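Local coordinates for cytochrome P450 (Novosphingobium aromaticivorans, PDB 3OFT), which belongs to the cytochrome P450 family of haem proteins and holds a haem b group in a largely helical fold, at residues Q83-Q88 against K95-P100; S127-G132 against G364-F369. All coordinates share one frame; numbering follows the deposited sequence.

Contact 1: Q83-Q88 against K95-P100. With HEM (protoporphyrin IX containing Fe), chain D.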
loop_
_atom_site.group_PDB
_atom_site.type_symbol
_atom_site.label_atom_id
_atom_site.label_comp_id
_atom_site.label_asym_id
_atom_site.label_seq_id
_atom_site.Cartn_x
_atom_site.Cartn_y
_atom_site.Cartn_z
ATOM N N GLN A 83 4.269 -8.391 -14.442
ATOM C CA GLN A 83 4.812 -7.415 -15.403
ATOM C C GLN A 83 4.154 -6.041 -15.231
ATOM O O GLN A 83 3.801 -5.360 -16.208
ATOM C CB GLN A 83 4.642 -7.920 -16.857
ATOM C CG GLN A 83 5.436 -9.198 -17.117
ATOM C CD GLN A 83 6.885 -8.855 -17.217
ATOM O OE1 GLN A 83 7.301 -8.237 -18.180
ATOM N NE2 GLN A 83 7.662 -9.208 -16.189
ATOM N N PHE A 84 4.041 -5.605 -13.981
ATOM C CA PHE A 84 3.371 -4.328 -13.681
ATOM C C PHE A 84 4.082 -3.113 -14.267
ATOM O O PHE A 84 5.311 -3.004 -14.244
ATOM C CB PHE A 84 3.314 -4.128 -12.167
ATOM C CG PHE A 84 2.320 -4.976 -11.471
ATOM C CD1 PHE A 84 0.997 -4.975 -11.851
ATOM C CD2 PHE A 84 2.703 -5.728 -10.359
ATOM C CE1 PHE A 84 0.058 -5.745 -11.169
ATOM C CE2 PHE A 84 1.762 -6.480 -9.667
ATOM C CZ PHE A 84 0.433 -6.483 -10.079
ATOM N N ILE A 85 3.286 -2.187 -14.793
ATOM C CA ILE A 85 3.825 -0.913 -15.263
ATOM C C ILE A 85 3.195 0.237 -14.434
ATOM O O ILE A 85 1.963 0.321 -14.311
ATOM C CB ILE A 85 3.498 -0.682 -16.761
ATOM C CG1 ILE A 85 4.378 -1.571 -17.645
ATOM C CG2 ILE A 85 3.722 0.805 -17.142
ATOM C CD1 ILE A 85 3.921 -1.452 -19.158
ATOM N N PRO A 86 4.022 1.144 -13.884
ATOM C CA PRO A 86 5.465 1.295 -13.927
ATOM C C PRO A 86 6.224 0.498 -12.836
ATOM O O PRO A 86 7.441 0.563 -12.816
ATOM C CB PRO A 86 5.665 2.805 -13.722
ATOM C CG PRO A 86 4.431 3.276 -13.053
ATOM C CD PRO A 86 3.383 2.230 -13.121
ATOM N N LEU A 87 5.517 -0.249 -11.971
ATOM C CA LEU A 87 6.134 -0.724 -10.695
ATOM C C LEU A 87 7.421 -1.520 -10.915
ATOM O O LEU A 87 8.366 -1.431 -10.122
ATOM C CB LEU A 87 5.142 -1.554 -9.854
ATOM C CG LEU A 87 5.586 -2.096 -8.484
ATOM C CD1 LEU A 87 5.880 -0.945 -7.468
ATOM C CD2 LEU A 87 4.528 -3.026 -7.947
ATOM N N GLN A 88 7.419 -2.336 -11.963
ATOM C CA GLN A 88 8.534 -3.263 -12.212
ATOM C C GLN A 88 9.528 -2.783 -13.230
ATOM O O GLN A 88 10.411 -3.553 -13.597
ATOM C CB GLN A 88 8.001 -4.631 -12.640
ATOM C CG GLN A 88 7.366 -5.398 -11.478
ATOM C CD GLN A 88 6.836 -6.743 -11.947
ATOM O OE1 GLN A 88 7.596 -7.673 -12.293
ATOM N NE2 GLN A 88 5.563 -6.854 -11.952
ATOM N N LYS A 95 10.834 5.808 -16.412
ATOM C CA LYS A 95 10.481 7.237 -16.484
ATOM C C LYS A 95 9.433 7.505 -17.580
ATOM O O LYS A 95 8.487 8.264 -17.360
ATOM C CB LYS A 95 11.743 8.076 -16.741
ATOM C CG LYS A 95 11.549 9.600 -16.633
ATOM C CD LYS A 95 12.923 10.278 -16.778
ATOM C CE LYS A 95 12.793 11.797 -16.812
ATOM N NZ LYS A 95 11.991 12.209 -17.979
ATOM N N ALA A 96 9.597 6.872 -18.741
ATOM C CA ALA A 96 8.690 7.123 -19.888
ATOM C C ALA A 96 7.249 6.702 -19.575
ATOM O O ALA A 96 6.319 7.344 -19.980
ATOM C CB ALA A 96 9.177 6.449 -21.130
ATOM N N PHE A 97 7.076 5.624 -18.829
ATOM C CA PHE A 97 5.732 5.154 -18.480
ATOM C C PHE A 97 5.194 5.818 -17.234
ATOM O O PHE A 97 3.993 6.060 -17.151
ATOM C CB PHE A 97 5.745 3.632 -18.281
ATOM C CG PHE A 97 5.791 2.874 -19.569
ATOM C CD1 PHE A 97 4.630 2.632 -20.294
ATOM C CD2 PHE A 97 6.996 2.446 -20.085
ATOM C CE1 PHE A 97 4.686 1.933 -21.514
ATOM C CE2 PHE A 97 7.061 1.745 -21.297
ATOM C CZ PHE A 97 5.913 1.473 -21.997
ATOM N N ARG A 98 6.061 6.103 -16.263
ATOM C CA ARG A 98 5.623 6.798 -15.043
ATOM C C ARG A 98 5.043 8.186 -15.385
ATOM O O ARG A 98 4.048 8.609 -14.805
ATOM C CB ARG A 98 6.768 6.970 -14.059
ATOM C CG ARG A 98 6.339 7.569 -12.705
ATOM C CD ARG A 98 7.528 7.698 -11.761
ATOM N NE ARG A 98 7.229 8.598 -10.661
ATOM C CZ ARG A 98 6.790 8.246 -9.452
ATOM N NH1 ARG A 98 6.595 9.213 -8.542
ATOM N NH2 ARG A 98 6.582 6.966 -9.109
ATOM N N THR A 99 5.679 8.878 -16.329
ATOM C CA THR A 99 5.252 10.231 -16.666
ATOM C C THR A 99 3.752 10.389 -16.932
ATOM O O THR A 99 3.117 11.177 -16.210
ATOM C CB THR A 99 6.181 10.876 -17.719
ATOM O OG1 THR A 99 7.471 11.069 -17.114
ATOM C CG2 THR A 99 5.622 12.235 -18.211
ATOM N N PRO A 100 3.169 9.647 -17.912
ATOM C CA PRO A 100 1.720 9.805 -18.097
ATOM C C PRO A 100 0.896 9.292 -16.911
ATOM O O PRO A 100 -0.174 9.816 -16.657
ATOM C CB PRO A 100 1.413 8.988 -19.358
ATOM C CG PRO A 100 2.551 8.019 -19.496
ATOM C CD PRO A 100 3.749 8.782 -18.965
HETATM C CHA HEM D . 4.167 2.571 -5.695
HETATM C CHB HEM D . 2.546 2.423 -1.106
HETATM C CHC HEM D . -1.825 3.785 -2.635
HETATM C CHD HEM D . -0.497 2.913 -7.172
HETATM C C1A HEM D . 4.103 2.488 -4.316
HETATM C C2A HEM D . 5.241 2.259 -3.457
HETATM C C3A HEM D . 4.830 2.215 -2.195
HETATM C C4A HEM D . 3.375 2.383 -2.201
HETATM C CMA HEM D . 5.749 1.943 -0.978
HETATM C CAA HEM D . 6.719 2.138 -3.928
HETATM C CBA HEM D . 6.943 0.717 -4.392
HETATM C CGA HEM D . 8.393 0.457 -4.774
HETATM O O1A HEM D . 8.676 -0.662 -5.306
HETATM O O2A HEM D . 9.309 1.315 -4.575
HETATM C C1B HEM D . 1.209 2.795 -1.101
HETATM C C2B HEM D . 0.390 2.996 0.067
HETATM C C3B HEM D . -0.822 3.379 -0.381
HETATM C C4B HEM D . -0.781 3.420 -1.829
HETATM C CMB HEM D . 0.882 2.802 1.513
HETATM C CAB HEM D . -2.122 3.708 0.359
HETATM C CBB HEM D . -2.259 3.608 1.694
HETATM C C1C HEM D . -1.907 3.689 -3.993
HETATM C C2C HEM D . -3.040 4.052 -4.834
HETATM C C3C HEM D . -2.652 3.766 -6.108
HETATM C C4C HEM D . -1.274 3.332 -6.099
HETATM C CMC HEM D . -4.408 4.592 -4.308
HETATM C CAC HEM D . -3.394 3.954 -7.454
HETATM C CBC HEM D . -4.715 3.857 -7.564
HETATM C C1D HEM D . 0.852 2.779 -7.199
HETATM C C2D HEM D . 1.625 2.572 -8.416
HETATM C C3D HEM D . 3.068 2.513 -7.949
HETATM C C4D HEM D . 3.054 2.638 -6.518
HETATM C CMD HEM D . 1.085 2.499 -9.889
HETATM C CAD HEM D . 4.284 2.320 -8.901
HETATM C CBD HEM D . 4.927 3.710 -9.047
HETATM C CGD HEM D . 6.229 3.485 -9.823
HETATM O O1D HEM D . 6.734 2.349 -9.928
HETATM O O2D HEM D . 6.824 4.452 -10.311
HETATM N NA HEM D . 2.969 2.582 -3.507
HETATM N NB HEM D . 0.464 3.111 -2.218
HETATM N NC HEM D . -0.847 3.305 -4.800
HETATM N ND HEM D . 1.719 2.788 -6.112
HETATM FE FE HEM D . 1.092 3.020 -4.161
HETATM O O HOH W 1 0.585 0.685 -4.239
#
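Ile85 and Phe97 supply the apolar part of this contact. The CG2 methyl of Ile85 lies 3.7 Å from Phe97 CB, and its CD1 reaches over one face of the phenyl ring, 4.2 Å above the plane and displaced toward the rim. Both methyl branches are thus used: CG2, anti to the backbone N, meets the root of the Phe97 side chain, while CD1 meets the ring. Trp219 adds an edge-to-face partner to that ring. Beside this pair, Pro86, which follows a cis peptide bond, sets its CB 4.3 Å from Arg98 CB; the closest CA atoms of the two segments are Pro86 CA and Arg98 CA, 5.6 Å apart.

The polar part runs through the haem. Arg98 leaves helix 91-104 with CG anti to the backbone N (chi1 -174°) and stays extended as far as NE; the turn at chi4 (95°) presents NH2 to propionate oxygen O2D of HEM. The NH2 to O2D distance is 2.8 Å with an N-H...O angle of 153°, and the carboxylate carbon CGD lies in the guanidinium plane at its edge. NH2 also bonds to Arg344 O, so this nitrogen is held from two sources. The proline packs on the same propionate, Pro86 CG lying 3.7 Å from HEM CGD, and Leu87 CD1 touches the other propionate, 3.5 Å from HEM O1A.

His343, Arg285 and Trp61 give further hydrogen bonds to the haem. A propionate hydrogen-bonded by an arginine of helix 91-104 and packed against the loop before that helix is part of the haem-binding site of this cytochrome P450.

Contact 2: S127-G132 against G364-F369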
loop_
_atom_site.group_PDB
_atom_site.type_symbol
_atom_site.label_atom_id
_atom_site.label_comp_id
_atom_site.label_asym_id
_atom_site.label_seq_id
_atom_site.Cartn_x
_atom_site.Cartn_y
_atom_site.Cartn_z
ATOM N N SER A 127 -24.412 2.790 5.696
ATOM C CA SER A 127 -24.891 1.421 5.601
ATOM C C SER A 127 -24.520 0.616 6.867
ATOM O O SER A 127 -25.257 -0.300 7.235
ATOM C CB SER A 127 -24.334 0.745 4.336
ATOM O OG SER A 127 -23.038 0.184 4.556
ATOM N N LEU A 128 -23.407 0.956 7.536
ATOM C CA LEU A 128 -22.992 0.206 8.717
ATOM C C LEU A 128 -23.480 0.788 10.043
ATOM O O LEU A 128 -23.739 0.040 10.996
ATOM C CB LEU A 128 -21.456 0.056 8.781
ATOM C CG LEU A 128 -20.768 -0.548 7.565
ATOM C CD1 LEU A 128 -19.240 -0.447 7.818
ATOM C CD2 LEU A 128 -21.230 -2.000 7.351
ATOM N N ARG A 129 -23.633 2.105 10.094
ATOM C CA ARG A 129 -23.972 2.810 11.355
ATOM C C ARG A 129 -25.147 2.201 12.184
ATOM O O ARG A 129 -25.026 2.085 13.410
ATOM C CB ARG A 129 -24.226 4.312 11.090
ATOM C CG ARG A 129 -24.424 5.164 12.382
ATOM C CD ARG A 129 -24.485 6.651 12.075
ATOM N NE ARG A 129 -25.467 6.955 11.039
ATOM C CZ ARG A 129 -25.429 8.005 10.219
ATOM N NH1 ARG A 129 -24.428 8.898 10.254
ATOM N NH2 ARG A 129 -26.416 8.162 9.340
ATOM N N PRO A 130 -26.285 1.847 11.551
ATOM C CA PRO A 130 -27.425 1.369 12.370
ATOM C C PRO A 130 -27.204 0.038 13.131
ATOM O O PRO A 130 -27.922 -0.274 14.082
ATOM C CB PRO A 130 -28.523 1.138 11.340
ATOM C CG PRO A 130 -28.134 1.995 10.143
ATOM C CD PRO A 130 -26.653 1.986 10.117
ATOM N N ARG A 131 -26.221 -0.744 12.712
ATOM C CA ARG A 131 -25.944 -2.037 13.374
ATOM C C ARG A 131 -25.439 -1.976 14.827
ATOM O O ARG A 131 -25.680 -2.908 15.613
ATOM C CB ARG A 131 -24.955 -2.849 12.532
ATOM C CG ARG A 131 -25.492 -3.220 11.174
ATOM C CD ARG A 131 -24.451 -3.814 10.217
ATOM N NE ARG A 131 -23.559 -4.804 10.845
ATOM C CZ ARG A 131 -22.535 -5.379 10.206
ATOM N NH1 ARG A 131 -22.304 -5.084 8.936
ATOM N NH2 ARG A 131 -21.765 -6.272 10.819
ATOM N N GLY A 132 -24.672 -0.934 15.155
ATOM C CA GLY A 132 -23.989 -0.857 16.449
ATOM C C GLY A 132 -22.729 -1.685 16.580
ATOM O O GLY A 132 -22.107 -1.717 17.637
ATOM N N GLY A 364 -17.253 12.272 11.557
ATOM C CA GLY A 364 -18.403 13.150 11.448
ATOM C C GLY A 364 -19.726 12.403 11.549
ATOM O O GLY A 364 -20.679 12.901 12.157
ATOM N N GLY A 365 -19.791 11.205 10.989
ATOM C CA GLY A 365 -21.050 10.458 10.930
ATOM C C GLY A 365 -21.282 9.435 12.031
ATOM O O GLY A 365 -22.426 9.102 12.353
ATOM N N MET A 366 -20.211 8.950 12.636
ATOM C CA MET A 366 -20.312 7.885 13.643
ATOM C C MET A 366 -20.287 8.454 15.057
ATOM O O MET A 366 -19.599 9.471 15.327
ATOM C CB MET A 366 -19.175 6.851 13.479
ATOM C CG MET A 366 -19.207 6.114 12.130
ATOM S SD MET A 366 -20.584 4.922 11.995
ATOM C CE MET A 366 -20.005 3.765 13.225
ATOM N N PRO A 367 -21.024 7.811 15.977
ATOM C CA PRO A 367 -20.832 8.179 17.380
ATOM C C PRO A 367 -19.503 7.663 17.864
ATOM O O PRO A 367 -18.746 7.089 17.085
ATOM C CB PRO A 367 -21.955 7.426 18.107
ATOM C CG PRO A 367 -22.268 6.271 17.253
ATOM C CD PRO A 367 -22.038 6.754 15.799
ATOM N N GLU A 368 -19.245 7.803 19.156
ATOM C CA GLU A 368 -18.008 7.300 19.728
ATOM C C GLU A 368 -17.997 5.791 19.547
ATOM O O GLU A 368 -19.053 5.133 19.700
ATOM C CB GLU A 368 -17.887 7.676 21.204
ATOM C CG GLU A 368 -16.547 7.266 21.789
ATOM C CD GLU A 368 -16.237 7.891 23.153
ATOM O OE1 GLU A 368 -15.135 7.608 23.660
ATOM O OE2 GLU A 368 -17.076 8.652 23.722
ATOM N N PHE A 369 -16.844 5.242 19.188
ATOM C CA PHE A 369 -16.749 3.798 18.945
ATOM C C PHE A 369 -15.547 3.195 19.673
ATOM O O PHE A 369 -14.613 3.916 20.067
ATOM C CB PHE A 369 -16.760 3.456 17.424
ATOM C CG PHE A 369 -15.621 4.068 16.659
ATOM C CD1 PHE A 369 -14.442 3.351 16.431
ATOM C CD2 PHE A 369 -15.701 5.380 16.212
ATOM C CE1 PHE A 369 -13.362 3.921 15.739
ATOM C CE2 PHE A 369 -14.586 5.983 15.523
ATOM C CZ PHE A 369 -13.437 5.227 15.286
#
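Arg129 makes the polar link of this contact, giving NH1 to the carbonyl oxygen of Gly365 in the last turn of helix 348-365. The distance from Arg129 NH1 to Gly365 O is 2.9 Å and the N-H...O angle 162°, so the bond is nearly straight. It is not symmetrical at its two ends: the oxygen lies close to the guanidinium plane, at the edge of that group, whereas the donor is tilted 32° from the carbonyl plane of Gly365.

The conformation of the arginine accounts for this approach. CG is anti to the backbone N and the chain continues extended through CD, which already brings Arg129 CD to 3.2 Å from Gly365 O. The bend at chi3 (52°) then swings NE and the guanidinium so that the NH1 edge of the group faces the same oxygen. Glycine contributes backbone alone, and its CA lies at the edge of the guanidinium, in the plane of that group.

Met366, the first residue to leave helical geometry, is folded. With CG beside the backbone N, the bend at chi2 sets its sulfur beside the stem of the arginine, SD lying 3.8 Å from Arg129 CB and 3.9 Å from Arg129 CG; the further bend at chi3 only directs the terminal methyl. The two side chains run past each other in opposite directions. Pro367 makes a looser contact at the margin, its CD 4.5 Å from Arg129 CD.

Trp394 of strand 386-394 backs both segments: its NE1 donates to Arg129 O, and the side chains of Met366 and Pro367 touch it. The arrangement is a side-chain-to-backbone tie between two helix C-terminal regions, where helices 107-128 and 348-365 of the P450 fold give way to strands 133-135 and 369-371 of one antiparallel sheet.

Overall arrangement
From the N terminus, the chain first closes contact 1, a short loop in which 83-88 meets helix 91-104 with six residues between the segments. Helix 107-128 follows and ends at the first segment of contact 2, whose partner 364-369 arrives only after 231 intervening residues, including the long helix 221-252. The two closures are therefore in series, neither nested nor crossed. Their centres are 40 Å apart, on opposite sides of the chain's centre, and their nearest atoms about 27 Å apart. Contact 1 joins a loop to a helix at the haem; contact 2 ties the ends of helices 107-128 and 348-365 beside the sheet containing strand 386-394.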